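Local coordinates for fatty acid-binding protein homolog 1 (Echinococcus granulosus, PDB 1O8V), which binds long-chain fatty acids such as palmitate inside a beta-barrel and has been implicated in the acquisition, storage and transport of lipids, at residues 8-14 and 127-133; 37-42 and 53-59; 102-107 and 118-122. One frame throughout, in Å; residues are numbered along the deposited sequence.

Interaction 1 (8-14 and 127-133); sequences TWKMEKS and VRTYSKV. With PLM (palmitic acid), chain B.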
loop_
_atom_site.group_PDB
_atom_site.type_symbol
_atom_site.label_atom_id
_atom_site.label_comp_id
_atom_site.label_asym_id
_atom_site.label_seq_id
_atom_site.Cartn_x
_atom_site.Cartn_y
_atom_site.Cartn_z
ATOM N N THR A 8 -7.863 -3.616 11.071
ATOM C CA THR A 8 -6.509 -4.138 11.076
ATOM C C THR A 8 -6.463 -5.379 10.187
ATOM O O THR A 8 -7.340 -6.247 10.257
ATOM C CB THR A 8 -6.100 -4.477 12.506
ATOM O OG1 THR A 8 -6.065 -3.271 13.269
ATOM C CG2 THR A 8 -4.646 -5.021 12.567
ATOM N N TRP A 9 -5.427 -5.458 9.354
ATOM C CA TRP A 9 -5.254 -6.510 8.367
ATOM C C TRP A 9 -3.819 -7.062 8.400
ATOM O O TRP A 9 -2.851 -6.293 8.396
ATOM C CB TRP A 9 -5.485 -5.937 6.963
ATOM C CG TRP A 9 -6.795 -5.239 6.767
ATOM C CD1 TRP A 9 -7.071 -3.930 7.003
ATOM C CD2 TRP A 9 -8.023 -5.830 6.312
ATOM N NE1 TRP A 9 -8.390 -3.666 6.708
ATOM C CE2 TRP A 9 -8.993 -4.817 6.290
ATOM C CE3 TRP A 9 -8.394 -7.112 5.920
ATOM C CZ2 TRP A 9 -10.315 -5.040 5.859
ATOM C CZ3 TRP A 9 -9.713 -7.349 5.511
ATOM C CH2 TRP A 9 -10.658 -6.318 5.487
ATOM N N LYS A 10 -3.682 -8.378 8.355
ATOM C CA LYS A 10 -2.377 -9.042 8.470
ATOM C C LYS A 10 -1.988 -9.668 7.135
ATOM O O LYS A 10 -2.751 -10.412 6.552
ATOM C CB LYS A 10 -2.409 -10.126 9.563
ATOM C CG LYS A 10 -1.159 -10.993 9.642
ATOM C CD LYS A 10 0.089 -10.151 9.809
ATOM C CE LYS A 10 1.365 -10.953 9.637
ATOM N NZ LYS A 10 2.482 -10.271 10.329
ATOM N N MET A 11 -0.794 -9.385 6.622
ATOM C CA MET A 11 -0.442 -9.941 5.311
ATOM C C MET A 11 -0.153 -11.432 5.412
ATOM O O MET A 11 0.645 -11.869 6.272
ATOM C CB MET A 11 0.754 -9.216 4.671
ATOM C CG MET A 11 0.819 -9.527 3.174
ATOM S SD MET A 11 2.351 -9.038 2.386
ATOM C CE MET A 11 3.322 -10.266 2.901
ATOM N N GLU A 12 -0.825 -12.203 4.566
ATOM C CA GLU A 12 -0.708 -13.660 4.521
ATOM C C GLU A 12 0.222 -14.158 3.429
ATOM O O GLU A 12 1.012 -15.088 3.654
ATOM C CB GLU A 12 -2.107 -14.265 4.321
ATOM C CG GLU A 12 -3.066 -13.979 5.473
ATOM C CD GLU A 12 -2.825 -14.863 6.692
ATOM O OE1 GLU A 12 -1.925 -15.742 6.643
ATOM O OE2 GLU A 12 -3.551 -14.680 7.690
ATOM N N LYS A 13 0.107 -13.582 2.235
ATOM C CA LYS A 13 0.941 -13.969 1.109
ATOM C C LYS A 13 1.229 -12.761 0.230
ATOM O O LYS A 13 0.497 -11.769 0.245
ATOM C CB LYS A 13 0.302 -15.094 0.273
ATOM C CG LYS A 13 -1.142 -14.976 0.088
ATOM C CD LYS A 13 -1.778 -16.251 -0.455
ATOM C CE LYS A 13 -3.188 -15.957 -0.950
ATOM N NZ LYS A 13 -3.812 -17.142 -1.615
ATOM N N SER A 14 2.292 -12.894 -0.533
ATOM C CA SER A 14 2.714 -11.882 -1.488
ATOM C C SER A 14 3.319 -12.552 -2.717
ATOM O O SER A 14 4.120 -13.499 -2.611
ATOM C CB SER A 14 3.727 -10.961 -0.815
ATOM O OG SER A 14 4.220 -10.012 -1.747
ATOM N N VAL A 127 0.506 -9.135 -6.257
ATOM C CA VAL A 127 -0.681 -9.221 -5.428
ATOM C C VAL A 127 -0.274 -9.631 -4.020
ATOM O O VAL A 127 0.430 -10.631 -3.858
ATOM C CB VAL A 127 -1.719 -10.241 -5.969
ATOM C CG1 VAL A 127 -2.953 -10.146 -5.129
ATOM C CG2 VAL A 127 -2.038 -9.975 -7.431
ATOM N N ARG A 128 -0.720 -8.849 -3.040
ATOM C CA ARG A 128 -0.502 -9.079 -1.607
ATOM C C ARG A 128 -1.831 -9.264 -0.914
ATOM O O ARG A 128 -2.712 -8.399 -0.997
ATOM C CB ARG A 128 0.277 -7.914 -1.005
ATOM C CG ARG A 128 1.715 -7.900 -1.509
ATOM C CD ARG A 128 2.380 -6.545 -1.471
ATOM N NE ARG A 128 2.856 -6.114 -0.162
ATOM C CZ ARG A 128 3.947 -6.534 0.460
ATOM N NH1 ARG A 128 4.664 -7.563 0.022
ATOM N NH2 ARG A 128 4.282 -5.948 1.616
ATOM N N THR A 129 -1.998 -10.430 -0.272
ATOM C CA THR A 129 -3.276 -10.810 0.315
ATOM C C THR A 129 -3.204 -10.758 1.826
ATOM O O THR A 129 -2.291 -11.336 2.427
ATOM C CB THR A 129 -3.618 -12.229 -0.136
ATOM O OG1 THR A 129 -3.617 -12.287 -1.568
ATOM C CG2 THR A 129 -5.016 -12.624 0.303
ATOM N N TYR A 130 -4.184 -10.095 2.419
ATOM C CA TYR A 130 -4.244 -9.850 3.853
ATOM C C TYR A 130 -5.514 -10.465 4.423
ATOM O O TYR A 130 -6.521 -10.559 3.728
ATOM C CB TYR A 130 -4.332 -8.353 4.134
ATOM C CG TYR A 130 -3.126 -7.500 3.794
ATOM C CD1 TYR A 130 -2.822 -7.159 2.481
ATOM C CD2 TYR A 130 -2.316 -7.008 4.802
ATOM C CE1 TYR A 130 -1.724 -6.344 2.189
ATOM C CE2 TYR A 130 -1.232 -6.198 4.518
ATOM C CZ TYR A 130 -0.928 -5.886 3.224
ATOM O OH TYR A 130 0.167 -5.077 3.022
ATOM N N SER A 131 -5.459 -10.857 5.689
ATOM C CA SER A 131 -6.628 -11.372 6.411
ATOM C C SER A 131 -7.024 -10.359 7.481
ATOM O O SER A 131 -6.176 -9.726 8.086
ATOM C CB SER A 131 -6.282 -12.723 7.039
ATOM O OG SER A 131 -5.231 -12.557 7.983
ATOM N N LYS A 132 -8.316 -10.229 7.745
ATOM C CA LYS A 132 -8.805 -9.326 8.757
ATOM C C LYS A 132 -8.482 -9.839 10.169
ATOM O O LYS A 132 -8.713 -11.013 10.485
ATOM C CB LYS A 132 -10.320 -9.159 8.576
ATOM C CG LYS A 132 -10.837 -7.916 9.202
ATOM C CD LYS A 132 -12.258 -7.559 8.760
ATOM C CE LYS A 132 -12.465 -6.042 8.691
ATOM N NZ LYS A 132 -11.802 -5.258 9.798
ATOM N N VAL A 133 -7.923 -8.972 10.998
ATOM C CA VAL A 133 -7.602 -9.312 12.383
ATOM C C VAL A 133 -8.740 -8.841 13.281
ATOM O O VAL A 133 -9.245 -9.589 14.134
ATOM C CB VAL A 133 -6.294 -8.632 12.826
ATOM C CG1 VAL A 133 -5.996 -8.962 14.289
ATOM C CG2 VAL A 133 -5.135 -9.052 11.903
HETATM C C1 PLM B . 0.599 -3.049 0.226
HETATM O O1 PLM B . 0.758 -4.272 0.615
HETATM O O2 PLM B . -0.300 -2.332 0.870
HETATM C C2 PLM B . 1.437 -2.530 -0.939
HETATM C C3 PLM B . 2.207 -1.263 -0.600
HETATM C C4 PLM B . 3.162 -0.950 -1.755
HETATM C C5 PLM B . 3.874 0.377 -1.519
HETATM C C6 PLM B . 4.747 0.816 -2.705
HETATM C C7 PLM B . 5.929 -0.092 -3.050
HETATM C C8 PLM B . 7.157 0.350 -2.294
HETATM C C9 PLM B . 8.354 -0.576 -2.435
HETATM C CA PLM B . 9.203 -0.516 -1.179
HETATM C CB PLM B . 9.474 -1.863 -0.562
HETATM C CC PLM B . 10.223 -1.802 0.768
HETATM C CD PLM B . 9.752 -2.887 1.711
HETATM C CE PLM B . 8.772 -2.431 2.779
HETATM C CF PLM B . 8.251 -3.627 3.571
HETATM C CG PLM B . 7.249 -3.264 4.662
HETATM O O HOH W 1 -1.159 -12.648 -2.666
#

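Interaction 2 (37-42 and 53-59); sequences VKPNLI and MRSESTF. With PLM (palmitic acid), chain B.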
loop_
_atom_site.group_PDB
_atom_site.type_symbol
_atom_site.label_atom_id
_atom_site.label_comp_id
_atom_site.label_asym_id
_atom_site.label_seq_id
_atom_site.Cartn_x
_atom_site.Cartn_y
_atom_site.Cartn_z
ATOM N N VAL A 37 9.387 -9.520 4.838
ATOM C CA VAL A 37 8.454 -9.002 5.842
ATOM C C VAL A 37 6.986 -9.219 5.485
ATOM O O VAL A 37 6.587 -9.298 4.316
ATOM C CB VAL A 37 8.739 -7.518 6.196
ATOM C CG1 VAL A 37 10.177 -7.342 6.688
ATOM C CG2 VAL A 37 8.436 -6.600 5.046
ATOM N N LYS A 38 6.184 -9.362 6.536
ATOM C CA LYS A 38 4.749 -9.600 6.434
ATOM C C LYS A 38 4.075 -8.544 7.303
ATOM O O LYS A 38 3.801 -8.778 8.494
ATOM C CB LYS A 38 4.391 -11.005 6.913
ATOM C CG LYS A 38 5.087 -12.125 6.172
ATOM C CD LYS A 38 4.773 -13.489 6.789
ATOM C CE LYS A 38 5.745 -14.547 6.316
ATOM N NZ LYS A 38 5.197 -15.923 6.496
ATOM N N PRO A 39 3.808 -7.378 6.741
ATOM C CA PRO A 39 3.308 -6.271 7.548
ATOM C C PRO A 39 1.861 -6.410 7.937
ATOM O O PRO A 39 1.101 -7.201 7.369
ATOM C CB PRO A 39 3.483 -5.049 6.640
ATOM C CG PRO A 39 3.441 -5.570 5.297
ATOM C CD PRO A 39 3.971 -6.979 5.332
ATOM N N ASN A 40 1.489 -5.605 8.920
ATOM C CA ASN A 40 0.102 -5.312 9.216
ATOM C C ASN A 40 -0.279 -4.031 8.481
ATOM O O ASN A 40 0.570 -3.257 8.023
ATOM C CB ASN A 40 -0.118 -5.134 10.718
ATOM C CG ASN A 40 0.086 -6.417 11.505
ATOM O OD1 ASN A 40 -0.215 -7.517 11.033
ATOM N ND2 ASN A 40 0.586 -6.280 12.735
ATOM N N LEU A 41 -1.562 -3.844 8.273
ATOM C CA LEU A 41 -2.073 -2.609 7.746
ATOM C C LEU A 41 -3.220 -2.210 8.643
ATOM O O LEU A 41 -4.147 -2.990 8.841
ATOM C CB LEU A 41 -2.586 -2.811 6.324
ATOM C CG LEU A 41 -3.339 -1.640 5.718
ATOM C CD1 LEU A 41 -2.395 -0.493 5.517
ATOM C CD2 LEU A 41 -3.961 -2.020 4.403
ATOM N N ILE A 42 -3.134 -1.020 9.220
ATOM C CA ILE A 42 -4.194 -0.492 10.078
ATOM C C ILE A 42 -4.791 0.741 9.414
ATOM O O ILE A 42 -4.089 1.713 9.172
ATOM C CB ILE A 42 -3.647 -0.126 11.468
ATOM C CG1 ILE A 42 -2.918 -1.316 12.078
ATOM C CG2 ILE A 42 -4.788 0.304 12.376
ATOM C CD1 ILE A 42 -1.926 -0.955 13.134
ATOM N N MET A 53 -3.550 5.361 7.063
ATOM C CA MET A 53 -3.076 3.987 6.913
ATOM C C MET A 53 -1.735 3.869 7.596
ATOM O O MET A 53 -0.843 4.681 7.336
ATOM C CB MET A 53 -2.920 3.598 5.434
ATOM C CG MET A 53 -4.220 3.395 4.731
ATOM S SD MET A 53 -4.001 2.684 3.030
ATOM C CE MET A 53 -3.365 4.119 2.143
ATOM N N ARG A 54 -1.612 2.875 8.470
ATOM C CA ARG A 54 -0.378 2.569 9.201
ATOM C C ARG A 54 0.060 1.143 8.866
ATOM O O ARG A 54 -0.755 0.225 8.819
ATOM C CB ARG A 54 -0.586 2.725 10.724
ATOM C CG ARG A 54 0.646 2.382 11.584
ATOM C CD ARG A 54 0.450 2.678 13.072
ATOM N NE ARG A 54 0.601 4.101 13.429
ATOM C CZ ARG A 54 0.203 4.616 14.599
ATOM N NH1 ARG A 54 -0.326 3.845 15.536
ATOM N NH2 ARG A 54 0.332 5.915 14.857
ATOM N N SER A 55 1.338 0.974 8.567
ATOM C CA SER A 55 1.913 -0.322 8.263
ATOM C C SER A 55 3.015 -0.603 9.261
ATOM O O SER A 55 3.959 0.186 9.375
ATOM C CB SER A 55 2.453 -0.331 6.834
ATOM O OG SER A 55 3.017 -1.586 6.506
ATOM N N GLU A 56 2.872 -1.711 9.993
ATOM C CA GLU A 56 3.800 -2.130 11.043
ATOM C C GLU A 56 4.522 -3.394 10.595
ATOM O O GLU A 56 3.889 -4.353 10.175
ATOM C CB GLU A 56 3.031 -2.435 12.339
ATOM C CG GLU A 56 2.306 -1.244 12.960
ATOM C CD GLU A 56 1.519 -1.618 14.212
ATOM O OE1 GLU A 56 1.003 -2.756 14.279
ATOM O OE2 GLU A 56 1.439 -0.772 15.127
ATOM N N SER A 57 5.846 -3.392 10.683
ATOM C CA SER A 57 6.645 -4.591 10.412
ATOM C C SER A 57 8.004 -4.504 11.108
ATOM O O SER A 57 8.372 -3.463 11.653
ATOM C CB SER A 57 6.831 -4.810 8.911
ATOM O OG SER A 57 7.817 -3.948 8.363
ATOM N N THR A 58 8.749 -5.601 11.065
ATOM C CA THR A 58 10.092 -5.608 11.621
ATOM C C THR A 58 11.004 -4.563 10.949
ATOM O O THR A 58 11.941 -4.072 11.563
ATOM C CB THR A 58 10.699 -7.029 11.554
ATOM O OG1 THR A 58 11.945 -7.050 12.258
ATOM C CG2 THR A 58 11.049 -7.421 10.134
ATOM N N PHE A 59 10.698 -4.184 9.712
ATOM C CA PHE A 59 11.457 -3.127 9.023
ATOM C C PHE A 59 11.317 -1.750 9.697
ATOM O O PHE A 59 12.307 -1.116 10.065
ATOM C CB PHE A 59 10.992 -3.065 7.565
ATOM C CG PHE A 59 11.805 -2.161 6.679
ATOM C CD1 PHE A 59 13.172 -1.981 6.867
ATOM C CD2 PHE A 59 11.186 -1.513 5.619
ATOM C CE1 PHE A 59 13.905 -1.141 6.012
ATOM C CE2 PHE A 59 11.909 -0.683 4.770
ATOM C CZ PHE A 59 13.262 -0.503 4.963
HETATM C C1 PLM B . 0.599 -3.049 0.226
HETATM O O1 PLM B . 0.758 -4.272 0.615
HETATM O O2 PLM B . -0.300 -2.332 0.870
HETATM C C2 PLM B . 1.437 -2.530 -0.939
HETATM C C3 PLM B . 2.207 -1.263 -0.600
HETATM C C4 PLM B . 3.162 -0.950 -1.755
HETATM C C5 PLM B . 3.874 0.377 -1.519
HETATM C C6 PLM B . 4.747 0.816 -2.705
HETATM C C7 PLM B . 5.929 -0.092 -3.050
HETATM C C8 PLM B . 7.157 0.350 -2.294
HETATM C C9 PLM B . 8.354 -0.576 -2.435
HETATM C CA PLM B . 9.203 -0.516 -1.179
HETATM C CB PLM B . 9.474 -1.863 -0.562
HETATM C CC PLM B . 10.223 -1.802 0.768
HETATM C CD PLM B . 9.752 -2.887 1.711
HETATM C CE PLM B . 8.772 -2.431 2.779
HETATM C CF PLM B . 8.251 -3.627 3.571
HETATM C CG PLM B . 7.249 -3.264 4.662
#

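Interaction 3 (102-107 and 118-122); sequences KVTYIE and TVKVD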
loop_
_atom_site.group_PDB
_atom_site.type_symbol
_atom_site.label_atom_id
_atom_site.label_comp_id
_atom_site.label_asym_id
_atom_site.label_seq_id
_atom_site.Cartn_x
_atom_site.Cartn_y
_atom_site.Cartn_z
ATOM N N LYS A 102 8.754 6.571 -12.188
ATOM C CA LYS A 102 7.688 5.587 -12.285
ATOM C C LYS A 102 6.466 6.038 -11.522
ATOM O O LYS A 102 6.588 6.669 -10.478
ATOM C CB LYS A 102 8.140 4.266 -11.680
ATOM C CG LYS A 102 9.324 3.612 -12.342
ATOM C CD LYS A 102 9.051 3.248 -13.772
ATOM C CE LYS A 102 10.213 2.481 -14.381
ATOM N NZ LYS A 102 10.012 2.257 -15.848
ATOM N N VAL A 103 5.298 5.639 -12.008
ATOM C CA VAL A 103 4.073 5.753 -11.234
ATOM C C VAL A 103 3.726 4.340 -10.782
ATOM O O VAL A 103 3.672 3.416 -11.591
ATOM C CB VAL A 103 2.911 6.374 -12.031
ATOM C CG1 VAL A 103 1.664 6.468 -11.176
ATOM C CG2 VAL A 103 3.268 7.737 -12.545
ATOM N N THR A 104 3.506 4.195 -9.484
ATOM C CA THR A 104 3.039 2.946 -8.905
ATOM C C THR A 104 1.536 3.054 -8.719
ATOM O O THR A 104 1.063 4.036 -8.151
ATOM C CB THR A 104 3.700 2.672 -7.560
ATOM O OG1 THR A 104 5.127 2.622 -7.704
ATOM C CG2 THR A 104 3.271 1.320 -7.018
ATOM N N TYR A 105 0.798 2.052 -9.190
ATOM C CA TYR A 105 -0.647 1.990 -9.052
ATOM C C TYR A 105 -0.980 0.849 -8.104
ATOM O O TYR A 105 -0.695 -0.311 -8.381
ATOM C CB TYR A 105 -1.329 1.770 -10.400
ATOM C CG TYR A 105 -1.093 2.862 -11.400
ATOM C CD1 TYR A 105 -1.847 4.022 -11.389
ATOM C CD2 TYR A 105 -0.119 2.733 -12.372
ATOM C CE1 TYR A 105 -1.632 5.011 -12.322
ATOM C CE2 TYR A 105 0.094 3.721 -13.325
ATOM C CZ TYR A 105 -0.654 4.862 -13.288
ATOM O OH TYR A 105 -0.414 5.825 -14.228
ATOM N N ILE A 106 -1.603 1.192 -6.993
ATOM C CA ILE A 106 -2.047 0.225 -5.999
ATOM C C ILE A 106 -3.577 0.214 -6.035
ATOM O O ILE A 106 -4.218 1.256 -6.099
ATOM C CB ILE A 106 -1.544 0.609 -4.578
ATOM C CG1 ILE A 106 -0.035 0.833 -4.592
ATOM C CG2 ILE A 106 -1.945 -0.445 -3.577
ATOM C CD1 ILE A 106 0.479 1.549 -3.352
ATOM N N GLU A 107 -4.166 -0.980 -6.020
ATOM C CA GLU A 107 -5.617 -1.135 -5.911
ATOM C C GLU A 107 -5.855 -2.047 -4.727
ATOM O O GLU A 107 -5.271 -3.122 -4.673
ATOM C CB GLU A 107 -6.224 -1.761 -7.180
ATOM C CG GLU A 107 -6.030 -0.993 -8.490
ATOM C CD GLU A 107 -6.224 -1.854 -9.762
ATOM O OE1 GLU A 107 -6.565 -3.058 -9.672
ATOM O OE2 GLU A 107 -6.021 -1.323 -10.896
ATOM N N THR A 118 -3.344 -5.078 -5.109
ATOM C CA THR A 118 -2.632 -5.263 -6.379
ATOM C C THR A 118 -1.726 -4.061 -6.590
ATOM O O THR A 118 -2.185 -2.941 -6.481
ATOM C CB THR A 118 -3.643 -5.353 -7.514
ATOM O OG1 THR A 118 -4.502 -6.483 -7.301
ATOM C CG2 THR A 118 -2.972 -5.596 -8.871
ATOM N N VAL A 119 -0.463 -4.315 -6.882
ATOM C CA VAL A 119 0.534 -3.275 -7.079
ATOM C C VAL A 119 1.077 -3.440 -8.488
ATOM O O VAL A 119 1.521 -4.534 -8.886
ATOM C CB VAL A 119 1.688 -3.408 -6.061
ATOM C CG1 VAL A 119 2.691 -2.288 -6.201
ATOM C CG2 VAL A 119 1.134 -3.478 -4.656
ATOM N N LYS A 120 1.051 -2.349 -9.241
ATOM C CA LYS A 120 1.467 -2.347 -10.631
ATOM C C LYS A 120 2.476 -1.244 -10.892
ATOM O O LYS A 120 2.265 -0.109 -10.468
ATOM C CB LYS A 120 0.271 -2.159 -11.541
ATOM C CG LYS A 120 -0.675 -3.344 -11.522
ATOM C CD LYS A 120 -1.736 -3.203 -12.581
ATOM C CE LYS A 120 -2.728 -2.153 -12.233
ATOM N NZ LYS A 120 -3.898 -2.772 -11.587
ATOM N N VAL A 121 3.538 -1.575 -11.606
ATOM C CA VAL A 121 4.514 -0.597 -12.108
ATOM C C VAL A 121 4.803 -1.032 -13.527
ATOM O O VAL A 121 5.232 -2.175 -13.737
ATOM C CB VAL A 121 5.841 -0.587 -11.263
ATOM C CG1 VAL A 121 6.849 0.412 -11.843
ATOM C CG2 VAL A 121 5.561 -0.247 -9.830
ATOM N N ASP A 122 4.574 -0.139 -14.478
ATOM C CA ASP A 122 4.585 -0.557 -15.896
ATOM C C ASP A 122 3.710 -1.815 -16.048
ATOM O O ASP A 122 2.587 -1.811 -15.589
ATOM C CB ASP A 122 6.022 -0.798 -16.357
ATOM C CG ASP A 122 6.939 0.380 -16.111
ATOM O OD1 ASP A 122 6.497 1.554 -16.239
ATOM O OD2 ASP A 122 8.126 0.216 -15.812
HETATM O O HOH W 2 3.231 2.306 -14.007
HETATM O O HOH W 3 -3.061 -1.900 -9.176
HETATM O O HOH W 4 -6.640 -5.994 -5.800
#

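Interaction 1 (8-14 and 127-133)
Residues 8-14 and 127-133 belong to the first and last strands of the fatty-acid-binding protein beta-barrel. Their antiparallel pairing joins the two ends of the chain. Backbone hydrogen bonds set the register. Lys10 N to Ser131 O (2.8 Å) and Ser131 N to Lys10 O (2.9 Å) close a hydrogen-bonded pair, and Val133 N donates to Thr8 O at 2.9 Å. A classic beta bulge follows. Glu12 N (2.7 Å) and Lys13 N (3.3 Å) both donate to Thr129 O, so two residues face one. The register shifts by one, and Thr129 N returns a bond to Lys13 O at 2.9 Å.

Aromatic contacts lie on the face that carries Trp9, Met11, Tyr130 and Lys132. Lys132 CG sits over the Trp9 six-membered ring, 4.1 Å from its centroid, and Lys132 NZ makes an off-centre cation-pi contact, 4.7 Å from the same centroid. Met11 CB lies over the Tyr130 ring, 3.9 Å from its centroid. Met11 SD adds an oblique Met-aromatic contact, 5.1 Å from the Tyr130 ring centroid, and lies over one face of the Arg128 guanidinium.

Ser131 OG donates to Glu12 OE2 at 2.7 Å on the other face of the sheet. Water 1 bridges Val127 O and Thr129 OG1, which also hydrogen-bonds to Lys116. Trp9 NE1 hydrogen-bonds to Phe5 O.

The palmitate carboxylate is held on the Tyr130 side, with Arg108 as a further partner. Arg128 NH1 donates to Ser14 OG at 3.1 Å, while Arg128 NE donates to PLM O1 at 2.9 Å and Tyr130 OH reaches that same oxygen at 2.6 Å.

Interaction 2 (37-42 and 53-59)
Ile42, Glu56 and Val37 lose the most surface where residues 37-42 meet 53-59. Ile42 lies in the regular part of the pairing. Its N donates to Arg54 O at 2.7 Å, and Arg54 N returns a bond to Ile42 O at 2.8 Å. Its side chain shares a face of the sheet with Arg54 and Glu56, and Ile42 CD1 comes within 3.6 Å of Glu56 OE1. Arg54 turns its guanidinium away to a salt bridge with Glu63.

The backbone bonds of Glu56 are uneven. Its O accepts from Asn40 N at 3.0 Å, but the return bond from Glu56 N to Asn40 O is weak, at 3.4 Å. Pro39 CA makes a CA-H...O contact with Glu56 O at 3.3 Å, and Pro39 CB packs on Ser55 OG at 3.5 Å.

Beyond the pairing the contact depends on side chains. Val37 points toward the other segment, and its CG1 lies 3.6 Å from Thr58 CG2. Val37 CG2 touches PLM CF at 3.3 Å. Phe59 CD2 approaches PLM CE at 3.8 Å. Residues 57-59 form an ST turn, with Phe59 N donating to Ser57 OG at 3.2 Å. The arrangement is a beta hairpin of the fatty-acid-binding protein barrel, opening at one end into loops that line the tail of the bound palmitate.

Interaction 3 (102-107 and 118-122)
Lys120 lays its side chain along the face of the sheet that also carries Tyr105 and Glu107, and its amine reaches Glu107. Lys120 NZ and Glu107 OE2 form a salt bridge at 2.7 Å. The same NZ donates to water 3 at 2.7 Å, and that water donates to Tyr105 O at 3.0 Å. Lys120 CB also lies 4.4 Å from Tyr105 CB. The backbones carrying these side chains pair regularly. Tyr105 N donates to Lys120 O at 2.9 Å, and Lys120 N to Tyr105 O at 2.8 Å. Glu107 N to Thr118 O and Thr118 N to Glu107 O are both 2.8 Å.

The two strands are the arms of an antiparallel beta hairpin in the wall of the lipid-binding barrel. Its other face carries Thr104, Ile106, Val119 and Val121. Thr104 CG2 packs on Val119 CG1 at 3.7 Å, and Ile106 CG1 lies 4.4 Å from the same Val119 methyl. Ile106 and Val119 touch the bound palmitate, so this face lines the cavity. Val121 rests on Ile20 and Arg23 of helix 17-24.

Toward Lys102 and Asp122 the direct backbone bonding stops. Water 2 fills the gap, donating to Val103 O at 2.7 Å and accepting from Asp122 N at 2.8 Å. Lys102 NZ then forms a salt bridge with Asp122 OD2 at 2.8 Å, and this carboxylate oxygen has a second cationic partner in Arg23.

How the interactions relate
All three interactions belong to one curled sheet around the palmitate. Interaction 1 pairs the terminal strands, and the hairpins of interactions 2 and 3 lie between them in sequence. Strand 7-15 joins interaction 1 to interaction 2, through Trp9 O and Leu41 N at 2.8 Å and Lys10 NZ and Lys38 O at 2.7 Å. Their centres are about 10 Å apart. Strands 114-121 and 124-132 are neighbours, which links interaction 3 to interaction 1, with centres about 18 Å apart. Interactions 2 and 3 do not touch. Their nearest atoms are about 7 Å apart. Interaction 1 supplies Arg128 and Tyr130 to the carboxylate, and Arg108, next after 102-107, also bonds to it. Interaction 2 meets the tail, and interaction 3 adds apolar wall.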